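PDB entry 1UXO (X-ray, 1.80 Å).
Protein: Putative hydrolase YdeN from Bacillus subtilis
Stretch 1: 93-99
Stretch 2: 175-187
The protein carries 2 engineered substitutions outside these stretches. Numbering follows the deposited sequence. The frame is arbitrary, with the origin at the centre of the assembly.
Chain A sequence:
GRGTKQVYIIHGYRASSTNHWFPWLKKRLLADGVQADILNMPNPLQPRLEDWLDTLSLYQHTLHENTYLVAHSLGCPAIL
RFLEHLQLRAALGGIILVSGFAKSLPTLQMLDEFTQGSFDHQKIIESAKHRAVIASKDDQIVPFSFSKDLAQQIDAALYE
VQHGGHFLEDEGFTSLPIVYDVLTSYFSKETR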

ATOM      1  N   GLY A  93      12.995  -0.991  -3.011  1.00 10.48           N
ATOM      2  CA  GLY A  93      12.743  -0.778  -4.412  1.00 10.10           C
ATOM      3  C   GLY A  93      11.611   0.211  -4.654  1.00 10.82           C
ATOM      4  O   GLY A  93      11.725   1.083  -5.494  1.00 10.96           O
ATOM      5  N   GLY A  94      10.520   0.079  -3.892  1.00 11.31           N
ATOM      6  CA  GLY A  94       9.422   1.002  -4.050  1.00 11.63           C
ATOM      7  C   GLY A  94       8.185   0.621  -3.315  1.00 10.82           C
ATOM      8  O   GLY A  94       8.080  -0.480  -2.744  1.00 11.91           O
ATOM      9  N   ILE A  95       7.249   1.566  -3.317  1.00 10.75           N
ATOM     10  CA  ILE A  95       5.928   1.411  -2.700  1.00  9.64           C
ATOM     11  C   ILE A  95       4.848   1.949  -3.633  1.00  9.15           C
ATOM     12  O   ILE A  95       5.040   2.944  -4.387  1.00  8.95           O
ATOM     13  CB  ILE A  95       5.835   2.132  -1.327  1.00 10.53           C
ATOM     14  CG1 ILE A  95       6.021   3.642  -1.449  1.00  9.27           C
ATOM     15  CG2 ILE A  95       6.767   1.546  -0.287  1.00 10.05           C
ATOM     16  CD1 ILE A  95       5.898   4.366  -0.089  1.00 11.78           C
ATOM     17  N   ILE A  96       3.727   1.249  -3.649  1.00  8.51           N
ATOM     18  CA  ILE A  96       2.561   1.700  -4.344  1.00  8.65           C
ATOM     19  C   ILE A  96       1.408   1.679  -3.356  1.00  8.17           C
ATOM     20  O   ILE A  96       1.124   0.641  -2.746  1.00  9.40           O
ATOM     21  CB  ILE A  96       2.259   0.816  -5.531  1.00  9.49           C
ATOM     22  CG1 ILE A  96       3.399   0.835  -6.547  1.00 10.00           C
ATOM     23  CG2 ILE A  96       1.030   1.293  -6.235  1.00 10.69           C
ATOM     24  CD1 ILE A  96       3.177  -0.133  -7.739  1.00 12.05           C
ATOM     25  N   LEU A  97       0.782   2.820  -3.191  1.00  8.24           N
ATOM     26  CA  LEU A  97      -0.266   3.004  -2.188  1.00  8.12           C
ATOM     27  C   LEU A  97      -1.579   3.179  -2.891  1.00  8.61           C
ATOM     28  O   LEU A  97      -1.902   4.277  -3.355  1.00  9.33           O
ATOM     29  CB  LEU A  97       0.053   4.183  -1.286  1.00  9.75           C
ATOM     30  CG  LEU A  97       1.483   4.195  -0.741  1.00 10.85           C
ATOM     31  CD1 LEU A  97       1.772   5.457   0.078  1.00 12.32           C
ATOM     32  CD2 LEU A  97       1.721   2.976   0.115  1.00 10.37           C
ATOM     33  N   VAL A  98      -2.348   2.086  -2.965  1.00  8.59           N
ATOM     34  CA  VAL A  98      -3.678   2.120  -3.577  1.00  8.25           C
ATOM     35  C   VAL A  98      -4.718   2.623  -2.590  1.00  7.96           C
ATOM     36  O   VAL A  98      -4.909   2.030  -1.533  1.00  7.48           O
ATOM     37  CB  VAL A  98      -4.071   0.772  -4.171  1.00  8.13           C
ATOM     38  CG1 VAL A  98      -5.298   0.921  -5.011  1.00  9.19           C
ATOM     39  CG2 VAL A  98      -2.917   0.249  -5.033  1.00  9.61           C
ATOM     40  N   SER A  99      -5.334   3.750  -2.927  1.00  7.55           N
ATOM     41  CA  SER A  99      -6.259   4.468  -2.044  1.00  8.21           C
ATOM     42  C   SER A  99      -5.597   4.862  -0.754  1.00  8.04           C
ATOM     43  O   SER A  99      -6.217   4.768   0.318  1.00  9.31           O
ATOM     44  CB  SER A  99      -7.476   3.637  -1.791  1.00  8.76           C
ATOM     45  OG  SER A  99      -8.008   3.184  -2.989  1.00  9.87           O
ATOM     46  N   SER A 175      -9.344  -7.670 -10.519  1.00 11.33           N
ATOM     47  CA  SER A 175      -8.081  -7.390 -11.132  1.00 11.59           C
ATOM     48  C   SER A 175      -7.814  -5.885 -11.084  1.00 11.41           C
ATOM     49  O   SER A 175      -8.712  -5.095 -10.891  1.00 12.57           O
ATOM     50  CB  SER A 175      -8.064  -7.877 -12.577  1.00 11.25           C
ATOM     51  OG  SER A 175      -8.923  -7.069 -13.395  1.00 14.23           O
ATOM     52  N   LEU A 176      -6.562  -5.507 -11.271  1.00 11.51           N
ATOM     53  CA  LEU A 176      -6.161  -4.079 -11.331  1.00 11.86           C
ATOM     54  C   LEU A 176      -4.861  -3.917 -12.139  1.00 11.09           C
ATOM     55  O   LEU A 176      -3.772  -3.741 -11.576  1.00  9.98           O
ATOM     56  CB  LEU A 176      -5.992  -3.515  -9.913  1.00 12.02           C
ATOM     57  CG  LEU A 176      -5.981  -1.990  -9.794  1.00 12.59           C
ATOM     58  CD1 LEU A 176      -7.181  -1.297 -10.508  1.00 14.76           C
ATOM     59  CD2 LEU A 176      -5.994  -1.608  -8.297  1.00 14.86           C
ATOM     60  N   PRO A 177      -4.976  -3.976 -13.464  1.00 10.71           N
ATOM     61  CA  PRO A 177      -3.794  -3.846 -14.331  1.00 10.12           C
ATOM     62  C   PRO A 177      -2.904  -2.631 -14.097  1.00  9.84           C
ATOM     63  O   PRO A 177      -1.696  -2.760 -14.203  1.00  8.30           O
ATOM     64  CB  PRO A 177      -4.402  -3.842 -15.733  1.00 10.50           C
ATOM     65  CG  PRO A 177      -5.617  -4.798 -15.572  1.00  9.70           C
ATOM     66  CD  PRO A 177      -6.200  -4.274 -14.268  1.00 11.32           C
ATOM     67  N   ILE A 178      -3.482  -1.481 -13.763  1.00 10.82           N
ATOM     68  CA  ILE A 178      -2.640  -0.291 -13.512  1.00 10.36           C
ATOM     69  C   ILE A 178      -1.585  -0.544 -12.432  1.00  9.96           C
ATOM     70  O   ILE A 178      -0.456  -0.103 -12.601  1.00  8.51           O
ATOM     71  CB  ILE A 178      -3.450   0.952 -13.223  1.00 10.37           C
ATOM     72  CG1 ILE A 178      -2.483   2.146 -13.125  1.00 14.57           C
ATOM     73  CG2 ILE A 178      -4.338   0.816 -11.971  1.00 10.07           C
ATOM     74  CD1 ILE A 178      -3.163   3.429 -13.371  1.00 16.70           C
ATOM     75  N   VAL A 179      -1.924  -1.276 -11.355  1.00 10.32           N
ATOM     76  CA  VAL A 179      -0.956  -1.567 -10.326  1.00 10.80           C
ATOM     77  C   VAL A 179       0.178  -2.429 -10.870  1.00 10.39           C
ATOM     78  O   VAL A 179       1.356  -2.175 -10.612  1.00 10.87           O
ATOM     79  CB  VAL A 179      -1.579  -2.218  -9.042  1.00 12.07           C
ATOM     80  CG1 VAL A 179      -0.505  -2.420  -8.021  1.00 14.76           C
ATOM     81  CG2 VAL A 179      -2.606  -1.309  -8.479  1.00 13.73           C
ATOM     82  N   TYR A 180      -0.154  -3.461 -11.642  1.00  9.30           N
ATOM     83  CA  TYR A 180       0.868  -4.342 -12.205  1.00  9.16           C
ATOM     84  C   TYR A 180       1.806  -3.551 -13.155  1.00  8.83           C
ATOM     85  O   TYR A 180       3.040  -3.715 -13.143  1.00  8.91           O
ATOM     86  CB  TYR A 180       0.210  -5.558 -12.922  1.00  8.25           C
ATOM     87  CG  TYR A 180       1.177  -6.216 -13.819  1.00 10.68           C
ATOM     88  CD1 TYR A 180       2.131  -7.107 -13.310  1.00 12.60           C
ATOM     89  CD2 TYR A 180       1.237  -5.890 -15.185  1.00 13.37           C
ATOM     90  CE1 TYR A 180       3.095  -7.680 -14.136  1.00 11.79           C
ATOM     91  CE2 TYR A 180       2.186  -6.452 -16.005  1.00 10.77           C
ATOM     92  CZ  TYR A 180       3.112  -7.329 -15.470  1.00 13.60           C
ATOM     93  OH  TYR A 180       4.067  -7.840 -16.311  1.00 14.21           O
ATOM     94  N   ASP A 181       1.220  -2.706 -13.990  1.00  9.13           N
ATOM     95  CA  ASP A 181       2.005  -1.937 -14.959  1.00 10.35           C
ATOM     96  C   ASP A 181       2.917  -0.861 -14.292  1.00 10.08           C
ATOM     97  O   ASP A 181       4.099  -0.722 -14.668  1.00 10.22           O
ATOM     98  CB  ASP A 181       1.120  -1.308 -16.006  1.00 10.69           C
ATOM     99  CG  ASP A 181       0.565  -2.352 -17.012  1.00 13.91           C
ATOM    100  OD1 ASP A 181       1.253  -3.363 -17.339  1.00 17.07           O
ATOM    101  OD2 ASP A 181      -0.533  -2.225 -17.530  1.00 14.72           O
ATOM    102  N   VAL A 182       2.394  -0.167 -13.296  1.00  9.99           N
ATOM    103  CA  VAL A 182       3.213   0.832 -12.557  1.00 10.42           C
ATOM    104  C   VAL A 182       4.371   0.124 -11.862  1.00  9.71           C
ATOM    105  O   VAL A 182       5.532   0.536 -11.958  1.00  9.66           O
ATOM    106  CB  VAL A 182       2.373   1.667 -11.599  1.00 10.75           C
ATOM    107  CG1 VAL A 182       3.281   2.519 -10.706  1.00 11.22           C
ATOM    108  CG2 VAL A 182       1.393   2.566 -12.395  1.00 12.22           C
ATOM    109  N   LEU A 183       4.076  -0.999 -11.222  1.00 10.11           N
ATOM    110  CA  LEU A 183       5.091  -1.805 -10.567  1.00 10.67           C
ATOM    111  C   LEU A 183       6.158  -2.264 -11.522  1.00 11.38           C
ATOM    112  O   LEU A 183       7.378  -2.128 -11.274  1.00 11.87           O
ATOM    113  CB  LEU A 183       4.396  -3.020  -9.874  1.00 11.99           C
ATOM    114  CG  LEU A 183       5.229  -3.888  -8.991  1.00 12.68           C
ATOM    115  CD1 LEU A 183       5.868  -3.077  -7.843  1.00 12.60           C
ATOM    116  CD2 LEU A 183       4.402  -5.059  -8.501  1.00 15.40           C
ATOM    117  N   THR A 184       5.727  -2.827 -12.638  1.00 12.49           N
ATOM    118  CA  THR A 184       6.657  -3.342 -13.611  1.00 12.75           C
ATOM    119  C   THR A 184       7.585  -2.249 -14.181  1.00 12.23           C
ATOM    120  O   THR A 184       8.745  -2.536 -14.512  1.00 12.64           O
ATOM    121  CB  THR A 184       5.847  -4.106 -14.701  1.00 13.96           C
ATOM    122  OG1 THR A 184       5.339  -5.306 -14.095  1.00 14.48           O
ATOM    123  CG2 THR A 184       6.742  -4.607 -15.857  1.00 15.76           C
ATOM    124  N   SER A 185       7.088  -1.032 -14.315  1.00 11.90           N
ATOM    125  CA  SER A 185       7.902   0.082 -14.819  1.00 13.40           C
ATOM    126  C   SER A 185       9.078   0.369 -13.859  1.00 14.52           C
ATOM    127  O   SER A 185      10.177   0.769 -14.283  1.00 14.35           O
ATOM    128  CB  SER A 185       7.038   1.316 -15.084  1.00 14.64           C
ATOM    129  OG  SER A 185       6.722   2.039 -13.890  1.00 17.64           O
ATOM    130  N   TYR A 186       8.864   0.114 -12.582  1.00 15.33           N
ATOM    131  CA  TYR A 186       9.932   0.251 -11.612  1.00 16.47           C
ATOM    132  C   TYR A 186      11.071  -0.733 -11.860  1.00 18.59           C
ATOM    133  O   TYR A 186      12.228  -0.452 -11.482  1.00 18.59           O
ATOM    134  CB  TYR A 186       9.440  -0.042 -10.217  1.00 16.12           C
ATOM    135  CG  TYR A 186       8.416   0.886  -9.614  1.00 14.19           C
ATOM    136  CD1 TYR A 186       8.037   2.097 -10.214  1.00 16.09           C
ATOM    137  CD2 TYR A 186       7.847   0.549  -8.391  1.00 14.81           C
ATOM    138  CE1 TYR A 186       7.067   2.926  -9.596  1.00 14.28           C
ATOM    139  CE2 TYR A 186       6.983   1.372  -7.759  1.00 16.43           C
ATOM    140  CZ  TYR A 186       6.586   2.564  -8.398  1.00 17.15           C
ATOM    141  OH  TYR A 186       5.714   3.343  -7.693  1.00 21.69           O
ATOM    142  N   PHE A 187      10.731  -1.940 -12.303  1.00 19.89           N
ATOM    143  CA  PHE A 187      11.722  -2.988 -12.495  1.00 22.45           C
ATOM    144  C   PHE A 187      12.642  -2.662 -13.684  1.00 27.21           C
ATOM    145  O   PHE A 187      13.827  -3.029 -13.668  1.00 27.81           O
ATOM    146  CB  PHE A 187      11.079  -4.353 -12.762  1.00 21.58           C
ATOM    147  CG  PHE A 187      10.085  -4.819 -11.705  1.00 17.63           C
ATOM    148  CD1 PHE A 187      10.083  -4.311 -10.417  1.00 16.29           C
ATOM    149  CD2 PHE A 187       9.144  -5.778 -12.034  1.00 15.28           C
ATOM    150  CE1 PHE A 187       9.171  -4.760  -9.499  1.00 14.94           C
ATOM    151  CE2 PHE A 187       8.260  -6.260 -11.110  1.00 15.23           C
ATOM    152  CZ  PHE A 187       8.263  -5.749  -9.831  1.00 15.75           C
TER

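Strand 94-98 packs against helix 177-187, running nearly antiparallel to it (164°) with the axes 9.7 Å apart at closest approach. Most contacts are apolar, one is a weak hydrogen bond, and 304 Å² is buried in total. The strand's alternation sorts its residues: Ile96 and Val98 point their CA-to-CB bonds toward the helix, Ile95 points away, and Leu97 lies out of reach. Ile96 is the centre of the contact, with 95 Å² covered by the helix. Its chi1 is m and its chi2 t; CD1 is trans to CA, so the side chain is extended and the terminal methyl arrives at the helix backbone: Ile96 CD1 lies 3.7 Å from Leu183 N and 4.0 Å from Val179 O. Ile96 CD1 also touches Val182 CG1 at 4.0 Å, Leu183 CB at 3.8 Å and Val179 CG1 at 4.3 Å. Leu183 points sideways at CB, yet its t, p rotamer also brings its CD1 to 4.0 Å from Ile96 CD1.

Two residues along, the shorter Val98 (chi1 t) divides its methyls: CG2 meets Val179 CG2 at 3.8 Å, while CG1 reaches Leu176 CD2 at 4.2 Å. Val179, also t, likewise presents CG2 to Val98 and CG1 to Ile96. Leu176, at the N-cap position, uses its t, p conformation to bring CD2 to Val98 CG1.

At the other end, Tyr186 chi1 m sends the ring obliquely across toward the strand; with chi2 at -9°, Tyr186 CE2 packs 3.8 Å from Ile96 CG1, and Tyr186 OH donates a weak hydrogen bond to Ile95 O at 3.4 Å, the carbonyl oxygen lying at the ring edge near its plane. Ile95 thus joins through its backbone. Gly94 suits the close passage of the ring: its CA is 4.5 Å from Tyr186 CE2, and a CB modelled there would sit a tight 3.1 Å from that same CE2.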